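Local structure of RagA protein (6SLN) at residues T502-Y507 and S571-F576; F447-I450 and L456-K459; S190-Y195 and N201-I206; L353-R358 and L363-N368; Y160-M165 and D170-M175. The protein belongs to the TonB-dependent receptors of the outer membrane of Porphyromonas gingivalis and probably takes up a substrate through a plugged transmembrane beta-barrel. All coordinates share one frame; numbering follows the deposited sequence.

Contact 1 (T502-Y507 and S571-F576). With 3PE (1,2-Distearoyl-sn-glycerophosphoethanolamine), chain G.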
# COMPACT_ATOMS: atom_id res chain seq x y z
N THR A 502 30.41 -8.22 -11.09
CA THR A 502 31.37 -9.27 -11.43
C THR A 502 32.66 -8.62 -11.91
O THR A 502 32.64 -7.82 -12.85
CB THR A 502 30.83 -10.21 -12.51
OG1 THR A 502 29.65 -10.86 -12.03
CG2 THR A 502 31.89 -11.26 -12.86
N ASN A 503 33.77 -9.00 -11.30
CA ASN A 503 35.05 -8.36 -11.54
C ASN A 503 36.10 -9.44 -11.77
O ASN A 503 36.34 -10.27 -10.88
CB ASN A 503 35.42 -7.45 -10.37
CG ASN A 503 34.48 -6.27 -10.26
OD1 ASN A 503 34.42 -5.44 -11.16
ND2 ASN A 503 33.73 -6.20 -9.16
N THR A 504 36.72 -9.44 -12.95
CA THR A 504 37.59 -10.53 -13.34
C THR A 504 38.86 -10.01 -13.98
O THR A 504 38.84 -9.04 -14.75
CB THR A 504 36.91 -11.49 -14.34
OG1 THR A 504 36.56 -10.77 -15.53
CG2 THR A 504 35.67 -12.12 -13.72
N ALA A 505 39.97 -10.68 -13.67
CA ALA A 505 41.26 -10.41 -14.29
C ALA A 505 41.68 -11.68 -15.00
O ALA A 505 41.72 -12.75 -14.39
CB ALA A 505 42.29 -9.99 -13.24
N GLU A 506 41.97 -11.56 -16.30
CA GLU A 506 42.35 -12.70 -17.11
C GLU A 506 43.71 -12.41 -17.73
O GLU A 506 43.90 -11.36 -18.34
CB GLU A 506 41.33 -13.00 -18.22
CG GLU A 506 41.67 -14.24 -19.05
CD GLU A 506 40.80 -14.40 -20.28
OE1 GLU A 506 41.04 -13.68 -21.27
OE2 GLU A 506 39.89 -15.26 -20.26
N TYR A 507 44.64 -13.34 -17.56
CA TYR A 507 45.97 -13.23 -18.15
C TYR A 507 46.19 -14.44 -19.04
O TYR A 507 46.19 -15.58 -18.56
CB TYR A 507 47.04 -13.14 -17.07
CG TYR A 507 48.40 -12.78 -17.61
CD1 TYR A 507 48.53 -11.83 -18.60
CD2 TYR A 507 49.55 -13.41 -17.13
CE1 TYR A 507 49.77 -11.51 -19.11
CE2 TYR A 507 50.78 -13.09 -17.64
CZ TYR A 507 50.89 -12.14 -18.63
OH TYR A 507 52.11 -11.81 -19.14
N SER A 571 31.34 -14.18 -3.85
CA SER A 571 32.03 -15.22 -4.59
C SER A 571 33.45 -14.79 -4.93
O SER A 571 33.68 -13.63 -5.29
CB SER A 571 31.27 -15.56 -5.86
OG SER A 571 30.35 -16.60 -5.63
N PHE A 572 34.38 -15.73 -4.83
CA PHE A 572 35.73 -15.55 -5.35
C PHE A 572 36.06 -16.79 -6.14
O PHE A 572 35.86 -17.91 -5.65
CB PHE A 572 36.75 -15.33 -4.24
CG PHE A 572 36.44 -14.14 -3.37
CD1 PHE A 572 36.69 -12.86 -3.81
CD2 PHE A 572 35.89 -14.31 -2.11
CE1 PHE A 572 36.41 -11.76 -3.01
CE2 PHE A 572 35.60 -13.23 -1.31
CZ PHE A 572 35.85 -11.94 -1.76
N PHE A 573 36.50 -16.62 -7.39
CA PHE A 573 36.65 -17.78 -8.25
C PHE A 573 37.86 -17.65 -9.15
O PHE A 573 38.40 -16.56 -9.36
CB PHE A 573 35.39 -18.03 -9.08
CG PHE A 573 34.98 -16.89 -9.98
CD1 PHE A 573 34.17 -15.86 -9.50
CD2 PHE A 573 35.34 -16.87 -11.34
CE1 PHE A 573 33.75 -14.82 -10.35
CE2 PHE A 573 34.92 -15.83 -12.20
CZ PHE A 573 34.13 -14.81 -11.70
N SER A 574 38.28 -18.79 -9.67
CA SER A 574 39.43 -18.87 -10.55
C SER A 574 39.19 -19.93 -11.61
O SER A 574 38.47 -20.92 -11.40
CB SER A 574 40.69 -19.22 -9.76
OG SER A 574 40.52 -20.49 -9.17
N ARG A 575 39.85 -19.74 -12.74
CA ARG A 575 39.78 -20.71 -13.82
C ARG A 575 41.08 -20.63 -14.60
O ARG A 575 41.53 -19.54 -14.95
CB ARG A 575 38.59 -20.42 -14.74
CG ARG A 575 38.46 -21.40 -15.88
CD ARG A 575 38.23 -20.68 -17.19
NE ARG A 575 36.85 -20.22 -17.33
CZ ARG A 575 36.47 -19.30 -18.22
NH1 ARG A 575 37.36 -18.76 -19.03
NH2 ARG A 575 35.20 -18.93 -18.30
N PHE A 576 41.68 -21.80 -14.86
CA PHE A 576 42.98 -21.90 -15.52
C PHE A 576 42.86 -22.82 -16.72
O PHE A 576 42.18 -23.85 -16.65
CB PHE A 576 44.02 -22.42 -14.55
CG PHE A 576 44.24 -21.54 -13.38
CD1 PHE A 576 45.17 -20.52 -13.44
CD2 PHE A 576 43.49 -21.70 -12.23
CE1 PHE A 576 45.37 -19.69 -12.35
CE2 PHE A 576 43.67 -20.86 -11.14
CZ PHE A 576 44.62 -19.85 -11.21
C1 3PE G . 30.07 -6.59 0.17
C2 3PE G . 30.78 -6.14 -1.09
C3 3PE G . 31.78 -7.23 -1.52
O31 3PE G . 32.54 -6.80 -2.62
O32 3PE G . 34.46 -7.23 -1.54
C31 3PE G . 33.93 -6.67 -2.43
C32 3PE G . 34.76 -5.77 -3.37
C33 3PE G . 35.59 -6.55 -4.40
C34 3PE G . 36.55 -5.60 -5.13
C35 3PE G . 36.08 -5.25 -6.54
C36 3PE G . 37.28 -5.18 -7.49
C37 3PE G . 37.03 -4.21 -8.65
C38 3PE G . 38.25 -4.22 -9.58
C39 3PE G . 37.95 -3.42 -10.84
C3A 3PE G . 38.95 -3.75 -11.94
C3B 3PE G . 38.32 -3.52 -13.31
O21 3PE G . 29.74 -5.91 -2.01
O22 3PE G . 29.52 -3.74 -2.52
C21 3PE G . 29.91 -4.80 -2.86
C22 3PE G . 30.58 -4.93 -4.23
C23 3PE G . 30.64 -3.59 -4.96
C24 3PE G . 31.99 -3.51 -5.68
C25 3PE G . 31.86 -3.24 -7.18
C26 3PE G . 33.17 -2.64 -7.71
C27 3PE G . 32.96 -2.10 -9.13
C28 3PE G . 34.24 -1.50 -9.71
C29 3PE G . 34.04 -1.07 -11.17
C2A 3PE G . 34.82 0.21 -11.51
C2B 3PE G . 35.50 0.18 -12.89
C2C 3PE G . 35.38 1.57 -13.57
C2D 3PE G . 36.10 1.68 -14.92
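T504 and F573 meet across two barrel strands that run the same way, inclined by 24° and not bonded to each other. Their axes come no closer than 9.1 Å, because strand 515-540 lies between them and pairs antiparallel with both. Side chains alone therefore make the contact, reaching over the intervening strand on one face. The F573 ring does most of this: its CG sits between backbone N and carbonyl carbon (chi1 58°), a torsion that brings the ring over toward the other strand. F573 CZ takes T504 CG2 at 3.7 Å, while T502 CG2 lies near the ring plane, at the edge, 4.4 Å from the same CZ. Further along, E506 OE2 stands 4.5 Å from R575 NH1, too far for a salt bridge; the glutamate instead pairs with K508 through OE1. The hydroxyl of T502 is bonded to E524 on the strand between. I194 of the plug packs on both F573 and R575, which places this face inside the barrel. N503 is turned to the lipid side, where its ND2 is 3.6 Å from C35 of the bound phosphatidylethanolamine. The chemistry splits accordingly: methyl and ring contacts with loosely opposed charges toward the plug, and on the outside acyl chain against an amide whose ND2 is weakly bonded to H523.

Contact 2 (F447-I450 and L456-K459)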
# COMPACT_ATOMS: atom_id res chain seq x y z
N PHE A 447 29.52 -2.39 -18.43
CA PHE A 447 30.80 -3.06 -18.24
C PHE A 447 31.93 -2.20 -18.80
O PHE A 447 31.76 -1.49 -19.80
CB PHE A 447 30.84 -4.46 -18.88
CG PHE A 447 31.04 -4.45 -20.37
CD1 PHE A 447 32.31 -4.37 -20.92
CD2 PHE A 447 29.94 -4.52 -21.23
CE1 PHE A 447 32.48 -4.34 -22.31
CE2 PHE A 447 30.11 -4.50 -22.61
CZ PHE A 447 31.38 -4.42 -23.15
N ALA A 448 33.09 -2.30 -18.16
CA ALA A 448 34.33 -1.70 -18.63
C ALA A 448 35.35 -2.80 -18.85
O ALA A 448 35.46 -3.74 -18.05
CB ALA A 448 34.89 -0.69 -17.62
N GLN A 449 36.10 -2.71 -19.95
CA GLN A 449 37.16 -3.68 -20.22
C GLN A 449 38.47 -2.94 -20.40
O GLN A 449 38.66 -2.21 -21.38
CB GLN A 449 36.83 -4.54 -21.44
CG GLN A 449 37.08 -6.00 -21.16
CD GLN A 449 36.86 -6.88 -22.35
OE1 GLN A 449 35.85 -7.59 -22.46
NE2 GLN A 449 37.82 -6.87 -23.27
N ILE A 450 39.37 -3.14 -19.45
CA ILE A 450 40.69 -2.52 -19.45
C ILE A 450 41.71 -3.58 -19.83
O ILE A 450 41.90 -4.57 -19.11
CB ILE A 450 41.03 -1.91 -18.08
CG1 ILE A 450 39.94 -0.92 -17.63
CG2 ILE A 450 42.37 -1.23 -18.13
CD1 ILE A 450 40.41 0.07 -16.57
N LEU A 456 46.68 -9.32 -20.57
CA LEU A 456 45.90 -8.95 -19.39
C LEU A 456 44.60 -8.25 -19.78
O LEU A 456 44.62 -7.22 -20.45
CB LEU A 456 46.73 -8.05 -18.48
CG LEU A 456 45.96 -7.71 -17.22
CD1 LEU A 456 45.42 -8.99 -16.60
CD2 LEU A 456 46.83 -6.97 -16.23
N THR A 457 43.47 -8.79 -19.31
CA THR A 457 42.17 -8.15 -19.48
C THR A 457 41.48 -8.11 -18.12
O THR A 457 41.35 -9.14 -17.45
CB THR A 457 41.33 -8.90 -20.50
OG1 THR A 457 42.04 -8.96 -21.74
CG2 THR A 457 40.00 -8.19 -20.73
N LEU A 458 41.04 -6.91 -17.71
CA LEU A 458 40.33 -6.70 -16.46
C LEU A 458 38.92 -6.24 -16.81
O LEU A 458 38.74 -5.12 -17.30
CB LEU A 458 41.03 -5.65 -15.59
CG LEU A 458 42.55 -5.67 -15.61
CD1 LEU A 458 43.10 -4.52 -14.82
CD2 LEU A 458 43.05 -6.97 -15.04
N LYS A 459 37.92 -7.07 -16.54
CA LYS A 459 36.54 -6.73 -16.85
C LYS A 459 35.78 -6.42 -15.57
O LYS A 459 35.63 -7.29 -14.70
CB LYS A 459 35.85 -7.84 -17.63
CG LYS A 459 34.56 -7.36 -18.26
CD LYS A 459 34.11 -8.28 -19.38
CE LYS A 459 32.59 -8.47 -19.38
NZ LYS A 459 32.15 -9.30 -20.53
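I450 and L458 form an antiparallel hydrogen-bonded pair and carry both backbone bonds between these segments. I450 N gives to L458 O at 3.0 Å, nearly straight at the hydrogen (173°), and L458 N returns the bond to I450 O at 2.9 Å. A weaker backbone contact, K459 CA to A448 O at 3.4 Å, is of the CA-H...O kind. Apolar packing on the I450 face is modest: I450 CB and L458 CB are 4.5 Å apart. On the other face Q449 and K459 form the non-hydrogen-bonded pair. The Q449 chain runs out extended beyond CG and slants across both its partners: T457 CG2 lies against its NE2 at 3.6 Å, and K459 CD comes equally near its OE1. A chi1 of -165° carries K459 away from its own N and past Q449 toward F447. There K459 NZ ends 5.1 Å from the centroid of the F447 ring, a long cation-pi approach and at most weakly attractive. The segments close the hairpin of strands 435-450 and 456-475. Strand 363-377 flanks it through backbone bonds of F447 and Q449 to G366 and K364, strand 487-510 takes T457 and K459 on the other side, and A448 touches the bound phospholipid.

Contact 3 (S190-Y195 and N201-I206)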
# COMPACT_ATOMS: atom_id res chain seq x y z
N SER A 190 33.05 -28.61 -15.26
CA SER A 190 34.11 -27.85 -15.90
C SER A 190 33.54 -26.67 -16.67
O SER A 190 34.20 -25.63 -16.78
CB SER A 190 34.92 -28.75 -16.83
OG SER A 190 35.82 -28.02 -17.63
N ALA A 191 32.32 -26.82 -17.21
CA ALA A 191 31.71 -25.77 -18.02
C ALA A 191 31.00 -24.72 -17.19
O ALA A 191 30.72 -23.64 -17.71
CB ALA A 191 30.71 -26.37 -19.01
N THR A 192 30.70 -25.01 -15.92
CA THR A 192 29.97 -24.10 -15.05
C THR A 192 30.82 -23.61 -13.89
O THR A 192 30.30 -23.36 -12.80
CB THR A 192 28.70 -24.77 -14.51
OG1 THR A 192 29.05 -25.74 -13.52
CG2 THR A 192 27.96 -25.45 -15.62
N SER A 193 32.12 -23.49 -14.09
CA SER A 193 33.01 -23.21 -12.97
C SER A 193 33.01 -21.75 -12.52
O SER A 193 33.33 -21.48 -11.36
CB SER A 193 34.42 -23.66 -13.31
OG SER A 193 34.76 -23.28 -14.63
N ILE A 194 32.63 -20.80 -13.38
CA ILE A 194 32.65 -19.39 -13.01
C ILE A 194 31.29 -18.88 -12.52
O ILE A 194 31.13 -17.68 -12.29
CB ILE A 194 33.19 -18.53 -14.17
CG1 ILE A 194 32.16 -18.44 -15.29
CG2 ILE A 194 34.49 -19.10 -14.69
CD1 ILE A 194 32.69 -17.82 -16.58
N TYR A 195 30.31 -19.77 -12.32
CA TYR A 195 29.01 -19.42 -11.77
C TYR A 195 28.84 -20.10 -10.41
O TYR A 195 29.54 -21.06 -10.08
CB TYR A 195 27.88 -19.80 -12.75
CG TYR A 195 28.25 -19.39 -14.15
CD1 TYR A 195 28.12 -18.08 -14.56
CD2 TYR A 195 28.80 -20.29 -15.05
CE1 TYR A 195 28.49 -17.67 -15.83
CE2 TYR A 195 29.19 -19.90 -16.32
CZ TYR A 195 29.03 -18.58 -16.71
OH TYR A 195 29.40 -18.18 -17.97
N ASN A 201 22.92 -27.14 -10.92
CA ASN A 201 21.75 -27.42 -11.75
C ASN A 201 21.98 -27.11 -13.22
O ASN A 201 21.05 -27.28 -14.03
CB ASN A 201 20.55 -26.64 -11.25
CG ASN A 201 20.17 -27.00 -9.84
OD1 ASN A 201 20.51 -28.08 -9.34
ND2 ASN A 201 19.44 -26.10 -9.18
N GLY A 202 23.19 -26.71 -13.58
CA GLY A 202 23.48 -26.28 -14.93
C GLY A 202 23.32 -24.78 -15.07
O GLY A 202 22.83 -24.08 -14.18
N VAL A 203 23.77 -24.28 -16.20
CA VAL A 203 23.71 -22.85 -16.44
C VAL A 203 23.15 -22.62 -17.83
O VAL A 203 23.63 -23.21 -18.81
CB VAL A 203 25.10 -22.19 -16.28
CG1 VAL A 203 25.07 -20.78 -16.84
CG2 VAL A 203 25.50 -22.16 -14.81
N VAL A 204 22.12 -21.79 -17.92
CA VAL A 204 21.51 -21.41 -19.19
C VAL A 204 21.97 -19.99 -19.48
O VAL A 204 21.55 -19.04 -18.81
CB VAL A 204 19.98 -21.50 -19.15
CG1 VAL A 204 19.40 -21.40 -20.55
CG2 VAL A 204 19.52 -22.78 -18.47
N PHE A 205 22.86 -19.84 -20.45
CA PHE A 205 23.39 -18.54 -20.82
C PHE A 205 22.69 -18.04 -22.08
O PHE A 205 22.80 -18.67 -23.14
CB PHE A 205 24.90 -18.63 -21.04
CG PHE A 205 25.58 -17.30 -21.01
CD1 PHE A 205 25.65 -16.52 -22.16
CD2 PHE A 205 26.15 -16.82 -19.85
CE1 PHE A 205 26.28 -15.30 -22.14
CE2 PHE A 205 26.79 -15.61 -19.83
CZ PHE A 205 26.85 -14.84 -20.98
N ILE A 206 21.98 -16.93 -21.95
CA ILE A 206 21.33 -16.27 -23.08
C ILE A 206 22.19 -15.08 -23.49
O ILE A 206 22.46 -14.20 -22.67
CB ILE A 206 19.90 -15.83 -22.74
CG1 ILE A 206 19.05 -17.03 -22.32
CG2 ILE A 206 19.27 -15.09 -23.91
CD1 ILE A 206 17.67 -16.66 -21.82
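Y195 lays its ring over V203, whose CG1 sits above one face 4.2 Å from the centroid and only 13° off the normal, a CH-pi contact. The second methyl, V203 CG2, comes to Y195 CD2 at 3.8 Å. V203 holds CG1 anti to its backbone N (chi1 167°), which leaves V203 CG2 beside that N, able to reach the tyrosine and also T192 CB, 4.1 Å away. The opposite face of the ring is taken by CG1 of the preceding residue, I194, and the CA of T192 lies in the ring plane at its edge. At the far end, Y195 OH stands 4.0 Å from F205 CD2, the two side chains crossing at about a right angle. All this belongs to the plug domain, where a type I turn from T192 to Y195 folds the loop after strand 180-186 back against strand 203-208. G202, just ahead of that strand, has a positive phi (94°) and an extended psi, a conformation suited to glycine. Within the loop S193 OG gives a hydrogen bond to S190 O at 3.2 Å, arriving from above the carbonyl plane. I161 of strand 159-162 covers Y195, V203 and F205, and barrel residue R591 binds S193 O through NE.

Contact 4 (L353-R358 and L363-N368)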
# COMPACT_ATOMS: atom_id res chain seq x y z
N LEU A 353 18.32 -1.47 -25.80
CA LEU A 353 19.44 -0.81 -26.45
C LEU A 353 20.71 -1.54 -26.02
O LEU A 353 21.06 -1.53 -24.83
CB LEU A 353 19.51 0.67 -26.10
CG LEU A 353 20.68 1.37 -26.80
CD1 LEU A 353 20.60 1.14 -28.30
CD2 LEU A 353 20.74 2.86 -26.48
N ASN A 354 21.37 -2.20 -26.96
CA ASN A 354 22.65 -2.84 -26.74
C ASN A 354 23.74 -1.99 -27.38
O ASN A 354 23.60 -1.54 -28.51
CB ASN A 354 22.68 -4.25 -27.34
CG ASN A 354 22.12 -5.31 -26.41
OD1 ASN A 354 21.53 -5.01 -25.37
ND2 ASN A 354 22.28 -6.56 -26.80
N PHE A 355 24.83 -1.78 -26.64
CA PHE A 355 25.85 -0.83 -27.04
C PHE A 355 27.22 -1.38 -26.66
O PHE A 355 27.35 -2.10 -25.66
CB PHE A 355 25.59 0.51 -26.36
CG PHE A 355 26.78 1.38 -26.24
CD1 PHE A 355 27.36 1.95 -27.36
CD2 PHE A 355 27.29 1.68 -24.98
CE1 PHE A 355 28.46 2.78 -27.24
CE2 PHE A 355 28.39 2.51 -24.86
CZ PHE A 355 28.97 3.06 -25.99
N GLU A 356 28.22 -1.07 -27.47
CA GLU A 356 29.58 -1.55 -27.27
C GLU A 356 30.52 -0.65 -28.06
O GLU A 356 30.22 -0.29 -29.20
CB GLU A 356 29.74 -3.01 -27.71
CG GLU A 356 31.03 -3.68 -27.27
CD GLU A 356 30.89 -5.19 -27.09
OE1 GLU A 356 29.75 -5.67 -26.85
OE2 GLU A 356 31.92 -5.90 -27.18
N SER A 357 31.65 -0.29 -27.47
CA SER A 357 32.56 0.62 -28.16
C SER A 357 33.98 0.44 -27.66
O SER A 357 34.20 0.26 -26.46
CB SER A 357 32.15 2.08 -27.98
OG SER A 357 33.10 2.93 -28.61
N ARG A 358 34.93 0.51 -28.58
CA ARG A 358 36.35 0.65 -28.24
C ARG A 358 36.68 2.14 -28.24
O ARG A 358 36.70 2.78 -29.29
CB ARG A 358 37.23 -0.12 -29.22
CG ARG A 358 38.70 -0.07 -28.87
CD ARG A 358 39.44 -1.32 -29.30
NE ARG A 358 38.95 -2.52 -28.63
CZ ARG A 358 39.26 -2.89 -27.38
NH1 ARG A 358 40.09 -2.15 -26.65
NH2 ARG A 358 38.75 -4.01 -26.88
N LEU A 363 40.85 0.52 -23.71
CA LEU A 363 39.56 0.49 -23.03
C LEU A 363 38.44 0.21 -24.03
O LEU A 363 38.40 0.79 -25.11
CB LEU A 363 39.27 1.82 -22.30
CG LEU A 363 37.85 2.02 -21.75
CD1 LEU A 363 37.57 1.03 -20.61
CD2 LEU A 363 37.61 3.46 -21.29
N LYS A 364 37.54 -0.69 -23.64
CA LYS A 364 36.33 -0.97 -24.40
C LYS A 364 35.18 -1.03 -23.41
O LYS A 364 35.29 -1.74 -22.40
CB LYS A 364 36.46 -2.29 -25.17
CG LYS A 364 35.24 -2.69 -25.99
CD LYS A 364 35.01 -4.20 -25.95
CE LYS A 364 35.32 -4.87 -27.29
NZ LYS A 364 34.60 -6.17 -27.43
N VAL A 365 34.09 -0.30 -23.66
CA VAL A 365 32.94 -0.28 -22.75
C VAL A 365 31.67 -0.71 -23.50
O VAL A 365 31.66 -0.85 -24.73
CB VAL A 365 32.74 1.09 -22.09
CG1 VAL A 365 34.04 1.62 -21.53
CG2 VAL A 365 32.13 2.07 -23.08
N GLY A 366 30.60 -0.93 -22.73
CA GLY A 366 29.32 -1.33 -23.31
C GLY A 366 28.21 -1.38 -22.28
O GLY A 366 28.45 -1.40 -21.07
N ALA A 367 26.98 -1.39 -22.79
CA ALA A 367 25.80 -1.55 -21.95
C ALA A 367 24.77 -2.41 -22.68
O ALA A 367 24.65 -2.36 -23.91
CB ALA A 367 25.18 -0.20 -21.54
N ASN A 368 24.02 -3.21 -21.91
CA ASN A 368 23.05 -4.10 -22.53
C ASN A 368 21.67 -3.81 -21.95
O ASN A 368 21.05 -4.69 -21.34
CB ASN A 368 23.43 -5.57 -22.33
CG ASN A 368 24.71 -5.96 -23.09
OD1 ASN A 368 24.72 -6.07 -24.31
ND2 ASN A 368 25.80 -6.16 -22.35
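E356 and K364 make the salt bridge of this strand pair, E356 OE2 to K364 NZ at 2.7 Å, the ammonium arriving nearly in line with the C-O bond. E356 is extended beyond CG, while K364 is bent at chi2 and chi3, and that bend swings its amine round to the carboxylate. The same lysine lies under R358: K364 CB packs on one face of the guanidinium, 3.3 Å from R358 NH2, with the two side chains at about a right angle. At the other end of this face N354 and N368 come together with their amide planes 82° apart, and N354 CG is 3.4 Å from N368 OD1. The polar atoms have partners beyond the pair: R352 at N354 OD1, T208 and K209 at its ND2, K210 at N368 OD1.

On the other face F355 runs alongside V365, its CE2 4.2 Å from V365 CG2. Beneath these groups lies an antiparallel hairpin, strands 345-360 and 363-377 of the TonB-dependent receptor barrel, in which F355 with A367 and S357 with V365 are the hydrogen-bonded pairs. S357 N to V365 O, at 2.8 Å, is one of the four backbone bonds. Between those pairs E356 faces G366, which has no side chain, with E356 CA and G366 CA 4.0 Å apart. Farther out, strand 325-337 and strand 435-450 flank the hairpin, and the hydroxyls of S357 and T325 are hydrogen-bonded. A second copy of the protein covers the F355 face: its Y327 ring meets F355 with planes at about 45°, and its F318 packs on V365.

Contact 5 (Y160-M165 and D170-M175)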
# COMPACT_ATOMS: atom_id res chain seq x y z
N TYR A 160 20.02 -18.94 -14.52
CA TYR A 160 19.71 -18.29 -15.79
C TYR A 160 20.47 -16.98 -15.90
O TYR A 160 20.39 -16.14 -14.99
CB TYR A 160 18.22 -18.02 -15.96
CG TYR A 160 17.36 -19.24 -16.11
CD1 TYR A 160 17.30 -19.93 -17.31
CD2 TYR A 160 16.59 -19.69 -15.06
CE1 TYR A 160 16.50 -21.06 -17.46
CE2 TYR A 160 15.78 -20.80 -15.19
CZ TYR A 160 15.74 -21.48 -16.38
OH TYR A 160 14.94 -22.60 -16.49
N ILE A 161 21.16 -16.79 -17.02
CA ILE A 161 22.15 -15.73 -17.17
C ILE A 161 21.98 -15.07 -18.54
O ILE A 161 22.16 -15.73 -19.57
CB ILE A 161 23.57 -16.30 -16.98
CG1 ILE A 161 23.65 -16.94 -15.60
CG2 ILE A 161 24.61 -15.21 -17.11
CD1 ILE A 161 24.96 -17.53 -15.26
N VAL A 162 21.65 -13.78 -18.54
CA VAL A 162 21.50 -12.98 -19.76
C VAL A 162 22.68 -12.02 -19.85
O VAL A 162 22.84 -11.13 -19.00
CB VAL A 162 20.18 -12.19 -19.78
CG1 VAL A 162 19.97 -11.54 -21.13
CG2 VAL A 162 19.00 -13.09 -19.42
N ASP A 163 23.53 -12.22 -20.85
CA ASP A 163 24.68 -11.35 -21.11
C ASP A 163 25.50 -11.08 -19.86
O ASP A 163 26.16 -10.05 -19.75
CB ASP A 163 24.23 -10.04 -21.75
CG ASP A 163 23.89 -10.21 -23.21
OD1 ASP A 163 24.69 -10.81 -23.96
OD2 ASP A 163 22.81 -9.73 -23.60
N GLY A 164 25.46 -11.99 -18.90
CA GLY A 164 26.30 -11.93 -17.73
C GLY A 164 25.58 -11.66 -16.44
O GLY A 164 26.23 -11.64 -15.39
N MET A 165 24.27 -11.43 -16.46
CA MET A 165 23.56 -11.17 -15.22
C MET A 165 22.55 -12.26 -14.90
O MET A 165 21.68 -12.58 -15.72
CB MET A 165 22.86 -9.82 -15.24
CG MET A 165 23.65 -8.80 -14.47
SD MET A 165 22.60 -7.51 -13.88
CE MET A 165 21.60 -8.40 -12.74
N ASP A 170 10.97 -14.84 -14.81
CA ASP A 170 9.93 -13.85 -15.07
C ASP A 170 10.51 -12.63 -15.78
O ASP A 170 9.91 -12.11 -16.73
CB ASP A 170 9.26 -13.43 -13.76
CG ASP A 170 8.55 -14.58 -13.06
OD1 ASP A 170 7.89 -15.39 -13.75
OD2 ASP A 170 8.65 -14.67 -11.82
N VAL A 171 11.68 -12.16 -15.34
CA VAL A 171 12.29 -11.02 -15.99
C VAL A 171 12.74 -11.42 -17.40
O VAL A 171 12.77 -10.59 -18.31
CB VAL A 171 13.46 -10.48 -15.12
CG1 VAL A 171 14.30 -9.45 -15.86
CG2 VAL A 171 12.93 -9.86 -13.81
N VAL A 172 13.04 -12.70 -17.60
CA VAL A 172 13.38 -13.18 -18.94
C VAL A 172 12.16 -13.11 -19.86
O VAL A 172 12.27 -12.76 -21.03
CB VAL A 172 13.97 -14.60 -18.89
CG1 VAL A 172 14.05 -15.18 -20.29
CG2 VAL A 172 15.33 -14.58 -18.27
N ALA A 173 10.97 -13.45 -19.33
CA ALA A 173 9.73 -13.28 -20.09
C ALA A 173 9.44 -11.82 -20.47
O ALA A 173 8.75 -11.58 -21.47
CB ALA A 173 8.54 -13.84 -19.30
N THR A 174 9.92 -10.84 -19.69
CA THR A 174 9.71 -9.45 -20.06
C THR A 174 10.67 -8.98 -21.15
O THR A 174 10.65 -7.80 -21.51
CB THR A 174 9.85 -8.52 -18.84
OG1 THR A 174 11.23 -8.43 -18.42
CG2 THR A 174 8.97 -8.98 -17.67
N MET A 175 11.49 -9.88 -21.70
CA MET A 175 12.45 -9.55 -22.73
C MET A 175 11.98 -10.06 -24.09
O MET A 175 11.31 -11.09 -24.18
CB MET A 175 13.83 -10.15 -22.43
CG MET A 175 14.47 -9.78 -21.08
SD MET A 175 16.25 -10.05 -21.20
CE MET A 175 16.83 -9.26 -19.71
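A two-residue hairpin of the plug, a type I' turn from V162 to M165, packs through V162 against V172 and M175 of the short helix 169-173 and its exit. Each methyl of V162 has its own partner. With chi1 at -172°, V162 CG1 is directed at the end of M175 and meets it tip to tip, 4.0 Å from M175 SD and about as close to its CE. V162 CG2, beside the backbone N, lies 4.1 Å from V172 CG2, those two side chains slanting across one another. M175 stretches to the valine because its chain is extended beyond CG. The contact has no hydrogen bond across it and is purely apolar, all three residues being buried.

The hairpin links strands 159-162 and 165-166, the latter at the edge of the five-stranded mixed sheet of the plug. V162 N to M165 O at 3.1 Å and M165 N to V162 O at 2.9 Å close the turn. D163 and G164 form its corner with positive phi, as this turn type requires, and G164, at 112°, has the angle suited to glycine. D163 has its carboxylate partners outside the contact: OD1 in a salt bridge to K210, OD2 bonded to T208.

The helix ends at A173, and beyond it M175 N bonds to V172 O at 3.1 Å, while T174 OG1 turns back to V171 O at 2.7 Å. T167, in the link between the segments, touches both V162 and V172. Barrel strands lie beyond: R348 binds A173 O, A372 and R376 touch T174, and S370 touches M175.

How the contacts relate
Contacts 4, 2 and 1 follow one another round the barrel wall on neighbouring strands. Contact 2 is joined to contact 4 by Q449 N to K364 O, a probable hydrogen bond of 2.8 Å, and to contact 1 by E506 N to T457 O, also 2.8 Å. The phospholipid lies on the outer side of contacts 1 and 2, its pocket including A448 and N503. Contacts 3 and 5 share the plug sheet, where I206 N probably bonds to I161 O at 2.7 Å. Among the meetings of plug and wall, contact 3, centred about 14 Å from the centre of contact 1, touches it through I194, and K210 binds both D163 of contact 5 and N368 of contact 4.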